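PDB 3AYV: putative uncharacterized protein TTHB071 from Thermus thermophilus, which is of uncertain function but binds zinc in a TIM barrel of the AP endonuclease 2 family and may take part in protection against oxidative stress. Local coordinates for residues L24-Y29 against R46-K51; L52-P57 against A86-D91. One frame throughout, in Å; residues are numbered along the deposited sequence.

How the interactions relate
From the N terminus, strand 25-29 leads through helix 38-47 to the stretch just before strand 52-55, and interaction 1 closes that loop. The chain then runs along strand 52-55, through helix 68-87 and back towards strand 92-96, where interaction 2 closes the next. The two loops therefore follow in series, neither nested nor crossed, and belong to consecutive beta-alpha-beta units of the barrel. Strands 25-29 and 52-55 lie side by side in the parallel sheet, which brings the contacts together directly: Glu27 OE2 lies 2.6 Å from Ser53 OG in a probable hydrogen bond, and Val28 O lies 2.9 Å from His55 N in another.

Interaction 1: L24-Y29 against R46-K51; sequences LGAEVY and RRFSGK
The backbones of Gly25 and Lys51 come together where strand 25-29 begins, their CA atoms 4.8 Å apart. Ala26 N donates to Lys51 O over 2.8 Å with an N-H...O angle of 160°. The same oxygen lies 3.4 Å from Gly25 CA, an approach that depends on glycine: a CB there would run into Lys51 O. Between helix 38-47 and Lys51 the chain leaves helical geometry at Phe48 and turns through Gly50, whose phi of 144° is readily adopted only by a residue without a side chain. This is the returning end of a beta-alpha-beta unit of the TIM barrel, in which helix 38-47 links the neighbouring parallel strands 25-29 and 52-55. The Ala26-Lys51 bond thus begins the pairing that Ala26 and Ser53 continue through their backbones. Beside it Phe48 packs its ring between the helix end and the strand. Its CG stands anti to the backbone N (chi1 178°), and the far end of the ring meets the strand. Ala26 CB lies 4.0 Å from Phe48 CZ and just as near CE2, while Leu24 O sits at the ring edge, in plane, 4.0 Å from Phe48 CE1. Lys51 O also lies at that rim. A small methyl suits position 26, because Phe7 and Leu19 press on it as well; Leu16 of helix 12-22 packs against Phe48. Lys51 sends its long chain away from the strand towards the protein surface, where it touches Asp2 and Arg4; an exposed, flexible lysine suits this place, since the contact itself uses its carbonyl.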
loop_
_atom_site.group_PDB
_atom_site.type_symbol
_atom_site.label_atom_id
_atom_site.label_comp_id
_atom_site.label_asym_id
_atom_site.label_seq_id
_atom_site.Cartn_x
_atom_site.Cartn_y
_atom_site.Cartn_z
ATOM N N LEU A 24 17.791 0.824 2.885
ATOM C CA LEU A 24 16.336 0.831 2.855
ATOM C C LEU A 24 15.740 -0.546 3.148
ATOM O O LEU A 24 16.345 -1.603 2.875
ATOM C CB LEU A 24 15.841 1.357 1.499
ATOM C CG LEU A 24 16.115 2.837 1.203
ATOM C CD1 LEU A 24 15.758 3.151 -0.228
ATOM C CD2 LEU A 24 15.356 3.757 2.140
ATOM N N GLY A 25 14.541 -0.527 3.723
ATOM C CA GLY A 25 13.734 -1.734 3.818
ATOM C C GLY A 25 13.043 -2.007 2.473
ATOM O O GLY A 25 13.315 -1.337 1.463
ATOM N N ALA A 26 12.143 -2.989 2.456
ATOM C CA ALA A 26 11.514 -3.398 1.205
ATOM C C ALA A 26 9.999 -3.473 1.342
ATOM O O ALA A 26 9.497 -3.900 2.374
ATOM C CB ALA A 26 12.043 -4.757 0.774
ATOM N N GLU A 27 9.290 -3.058 0.292
ATOM C CA GLU A 27 7.888 -3.453 0.139
ATOM C C GLU A 27 7.733 -4.068 -1.237
ATOM O O GLU A 27 7.803 -3.369 -2.262
ATOM C CB GLU A 27 6.932 -2.273 0.334
ATOM C CG GLU A 27 5.485 -2.731 0.228
ATOM C CD GLU A 27 4.525 -1.845 0.962
ATOM O OE1 GLU A 27 3.773 -1.124 0.289
ATOM O OE2 GLU A 27 4.517 -1.875 2.208
ATOM N N VAL A 28 7.542 -5.378 -1.262
ATOM C CA VAL A 28 7.584 -6.131 -2.498
ATOM C C VAL A 28 6.182 -6.364 -3.041
ATOM O O VAL A 28 5.328 -6.931 -2.356
ATOM C CB VAL A 28 8.226 -7.519 -2.295
ATOM C CG1 VAL A 28 8.434 -8.177 -3.675
ATOM C CG2 VAL A 28 9.560 -7.395 -1.550
ATOM N N TYR A 29 5.959 -5.939 -4.278
ATOM C CA TYR A 29 4.681 -6.204 -4.915
ATOM C C TYR A 29 4.684 -7.594 -5.513
ATOM O O TYR A 29 5.597 -7.980 -6.255
ATOM C CB TYR A 29 4.392 -5.131 -5.964
ATOM C CG TYR A 29 3.374 -5.563 -7.000
ATOM C CD1 TYR A 29 2.007 -5.573 -6.706
ATOM C CD2 TYR A 29 3.776 -5.898 -8.293
ATOM C CE1 TYR A 29 1.059 -5.947 -7.672
ATOM C CE2 TYR A 29 2.843 -6.274 -9.269
ATOM C CZ TYR A 29 1.490 -6.286 -8.960
ATOM O OH TYR A 29 0.583 -6.640 -9.954
ATOM N N ARG A 46 16.481 -15.411 1.266
ATOM C CA ARG A 46 17.897 -15.604 1.592
ATOM C C ARG A 46 18.697 -14.321 1.382
ATOM O O ARG A 46 19.499 -13.932 2.235
ATOM C CB ARG A 46 18.511 -16.741 0.762
ATOM C CG ARG A 46 17.971 -18.143 1.078
ATOM C CD ARG A 46 18.783 -19.240 0.379
ATOM N NE ARG A 46 18.691 -19.170 -1.085
ATOM C CZ ARG A 46 19.606 -18.621 -1.886
ATOM N NH1 ARG A 46 20.706 -18.078 -1.384
ATOM N NH2 ARG A 46 19.414 -18.610 -3.199
ATOM N N ARG A 47 18.452 -13.664 0.250
ATOM C CA ARG A 47 19.265 -12.540 -0.222
ATOM C C ARG A 47 18.938 -11.191 0.437
ATOM O O ARG A 47 19.644 -10.204 0.225
ATOM C CB ARG A 47 19.166 -12.448 -1.750
ATOM C CG ARG A 47 20.316 -11.727 -2.428
ATOM C CD ARG A 47 20.752 -12.416 -3.722
ATOM N NE ARG A 47 19.803 -12.278 -4.830
ATOM C CZ ARG A 47 19.697 -11.204 -5.620
ATOM N NH1 ARG A 47 20.460 -10.130 -5.419
ATOM N NH2 ARG A 47 18.805 -11.190 -6.611
ATOM N N PHE A 48 17.879 -11.147 1.244
ATOM C CA PHE A 48 17.503 -9.924 1.949
ATOM C C PHE A 48 17.082 -10.225 3.375
ATOM O O PHE A 48 16.305 -11.146 3.638
ATOM C CB PHE A 48 16.381 -9.158 1.210
ATOM C CG PHE A 48 15.911 -7.900 1.926
ATOM C CD1 PHE A 48 16.596 -6.694 1.777
ATOM C CD2 PHE A 48 14.782 -7.924 2.741
ATOM C CE1 PHE A 48 16.165 -5.536 2.439
ATOM C CE2 PHE A 48 14.346 -6.773 3.403
ATOM C CZ PHE A 48 15.037 -5.581 3.250
ATOM N N SER A 49 17.618 -9.441 4.295
ATOM C CA SER A 49 17.172 -9.457 5.677
ATOM C C SER A 49 17.263 -8.009 6.119
ATOM O O SER A 49 18.261 -7.333 5.877
ATOM C CB SER A 49 18.041 -10.382 6.537
ATOM O OG SER A 49 19.376 -9.930 6.561
ATOM N N GLY A 50 16.209 -7.539 6.760
ATOM C CA GLY A 50 15.920 -6.107 6.870
ATOM C C GLY A 50 14.405 -6.077 6.805
ATOM O O GLY A 50 13.790 -7.109 6.516
ATOM N N LYS A 51 13.799 -4.928 7.088
ATOM C CA LYS A 51 12.343 -4.873 7.232
ATOM C C LYS A 51 11.656 -5.071 5.879
ATOM O O LYS A 51 12.052 -4.478 4.877
ATOM C CB LYS A 51 11.904 -3.594 7.943
ATOM C CG LYS A 51 12.268 -3.604 9.455
ATOM C CD LYS A 51 12.030 -2.253 10.122
ATOM C CE LYS A 51 12.292 -2.333 11.625
ATOM N NZ LYS A 51 12.727 -1.009 12.162
#

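Interaction 2: L52-P57 against A86-D91; sequences LSVHLP and AELGAD. With ZN (zinc ion), chain E.
The carboxylate of Asp91 stands over the start of strand 52-55, with OD1 3.5 Å from Ser53 CB and 3.1 Å from Leu52 O. The two oxygens are both acceptors and do not bond; OD1 is hydrogen-bonded elsewhere, and the salt bridge of OD2 to Arg4 probably eases their repulsion. A chi1 of 61° sets Asp91 CG between the backbone N and the carbonyl carbon. The other flat group, the His55 ring, works through its edges: NE2 binds zinc at 2.3 Å, and ND1 donates within the ring plane to a lone pair of Leu56 O, fixing the ring's rotation. The rings of His96, turned steeply, and Phe58, turned obliquely, also meet it. Leu52 O receives the Asp91 N-H over 3.0 Å and a CA-H contact from Ala90. Next to this bond, Leu52 CD2 lies 3.7 Å from Ala90 CB and also touches Leu88 CB, while Val54 CG1 lies 4.0 Å from Ala90 CB; the small alanine lets the loop lie close to the strand. Helix 68-87 ends in a Schellman motif at Gly89, whose positive phi suits glycine, and water 1 joins Gly89 O to Leu52 N. The arrangement is a beta-alpha-beta crossover of a TIM barrel, with its strand delivering His55 to the zinc site completed by His96, Glu136 and two waters.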
loop_
_atom_site.group_PDB
_atom_site.type_symbol
_atom_site.label_atom_id
_atom_site.label_comp_id
_atom_site.label_asym_id
_atom_site.label_seq_id
_atom_site.Cartn_x
_atom_site.Cartn_y
_atom_site.Cartn_z
ATOM N N LEU A 52 10.648 -5.938 5.871
ATOM C CA LEU A 52 9.957 -6.262 4.629
ATOM C C LEU A 52 8.442 -6.274 4.832
ATOM O O LEU A 52 7.928 -6.818 5.815
ATOM C CB LEU A 52 10.445 -7.598 4.067
ATOM C CG LEU A 52 9.848 -8.064 2.718
ATOM C CD1 LEU A 52 10.842 -8.884 1.942
ATOM C CD2 LEU A 52 8.500 -8.852 2.887
ATOM N N SER A 53 7.748 -5.662 3.882
ATOM C CA SER A 53 6.298 -5.711 3.820
ATOM C C SER A 53 5.967 -6.092 2.378
ATOM O O SER A 53 6.857 -6.160 1.533
ATOM C CB SER A 53 5.677 -4.366 4.219
ATOM O OG SER A 53 6.287 -3.260 3.561
ATOM N N VAL A 54 4.699 -6.385 2.092
ATOM C CA VAL A 54 4.345 -6.723 0.708
ATOM C C VAL A 54 3.162 -5.887 0.252
ATOM O O VAL A 54 2.362 -5.430 1.068
ATOM C CB VAL A 54 3.978 -8.222 0.485
ATOM C CG1 VAL A 54 5.110 -9.161 0.927
ATOM C CG2 VAL A 54 2.680 -8.557 1.199
ATOM N N HIS A 55 3.076 -5.687 -1.062
ATOM C CA HIS A 55 1.837 -5.174 -1.675
ATOM C C HIS A 55 1.148 -6.354 -2.326
ATOM O O HIS A 55 1.712 -7.018 -3.200
ATOM C CB HIS A 55 2.161 -4.104 -2.724
ATOM C CG HIS A 55 0.982 -3.256 -3.074
ATOM N ND1 HIS A 55 -0.213 -3.786 -3.530
ATOM C CD2 HIS A 55 0.796 -1.919 -2.997
ATOM C CE1 HIS A 55 -1.077 -2.802 -3.725
ATOM N NE2 HIS A 55 -0.485 -1.660 -3.422
ATOM N N LEU A 56 -0.067 -6.665 -1.861
ATOM C CA LEU A 56 -0.842 -7.765 -2.385
ATOM C C LEU A 56 -1.302 -7.442 -3.804
ATOM O O LEU A 56 -1.259 -6.289 -4.207
ATOM C CB LEU A 56 -2.031 -8.070 -1.467
ATOM C CG LEU A 56 -1.632 -8.523 -0.058
ATOM C CD1 LEU A 56 -2.835 -8.591 0.832
ATOM C CD2 LEU A 56 -0.961 -9.931 -0.127
ATOM N N PRO A 57 -1.640 -8.470 -4.590
ATOM C CA PRO A 57 -2.147 -8.203 -5.954
ATOM C C PRO A 57 -3.340 -7.246 -5.919
ATOM O O PRO A 57 -4.086 -7.222 -4.909
ATOM C CB PRO A 57 -2.596 -9.595 -6.422
ATOM C CG PRO A 57 -1.624 -10.542 -5.661
ATOM C CD PRO A 57 -1.564 -9.921 -4.306
ATOM N N ALA A 86 3.884 -14.195 4.458
ATOM C CA ALA A 86 4.304 -14.870 5.700
ATOM C C ALA A 86 5.611 -15.621 5.477
ATOM O O ALA A 86 6.498 -15.600 6.338
ATOM C CB ALA A 86 3.213 -15.825 6.183
ATOM N N GLU A 87 5.727 -16.263 4.317
ATOM C CA GLU A 87 6.932 -16.958 3.913
ATOM C C GLU A 87 8.142 -16.013 3.832
ATOM O O GLU A 87 9.271 -16.389 4.203
ATOM C CB GLU A 87 6.697 -17.693 2.586
ATOM C CG GLU A 87 7.958 -18.284 1.961
ATOM C CD GLU A 87 7.696 -19.067 0.676
ATOM O OE1 GLU A 87 6.546 -19.042 0.157
ATOM O OE2 GLU A 87 8.660 -19.713 0.197
ATOM N N LEU A 88 7.912 -14.791 3.363
ATOM C CA LEU A 88 8.962 -13.791 3.280
ATOM C C LEU A 88 9.198 -13.090 4.609
ATOM O O LEU A 88 10.060 -12.214 4.693
ATOM C CB LEU A 88 8.628 -12.750 2.199
ATOM C CG LEU A 88 8.554 -13.243 0.750
ATOM C CD1 LEU A 88 7.905 -12.145 -0.080
ATOM C CD2 LEU A 88 9.951 -13.582 0.213
ATOM N N GLY A 89 8.447 -13.469 5.645
ATOM C CA GLY A 89 8.534 -12.798 6.945
ATOM C C GLY A 89 8.065 -11.346 6.950
ATOM O O GLY A 89 8.594 -10.514 7.690
ATOM N N ALA A 90 7.067 -11.030 6.121
ATOM C CA ALA A 90 6.530 -9.666 6.061
ATOM C C ALA A 90 5.860 -9.268 7.343
ATOM O O ALA A 90 5.170 -10.086 7.971
ATOM C CB ALA A 90 5.515 -9.539 4.880
ATOM N N ASP A 91 6.044 -8.020 7.743
ATOM C CA ASP A 91 5.335 -7.509 8.914
ATOM C C ASP A 91 3.927 -7.040 8.539
ATOM O O ASP A 91 2.986 -7.214 9.317
ATOM C CB ASP A 91 6.131 -6.440 9.693
ATOM C CG ASP A 91 6.457 -5.169 8.864
ATOM O OD1 ASP A 91 6.169 -5.087 7.640
ATOM O OD2 ASP A 91 7.010 -4.225 9.475
HETATM ZN ZN ZN E . -1.124 0.520 -3.737
HETATM O O HOH W 1 10.076 -7.963 7.998
HETATM O O HOH W 2 0.799 1.332 -3.998
HETATM O O HOH W 3 -0.789 0.797 -6.157
#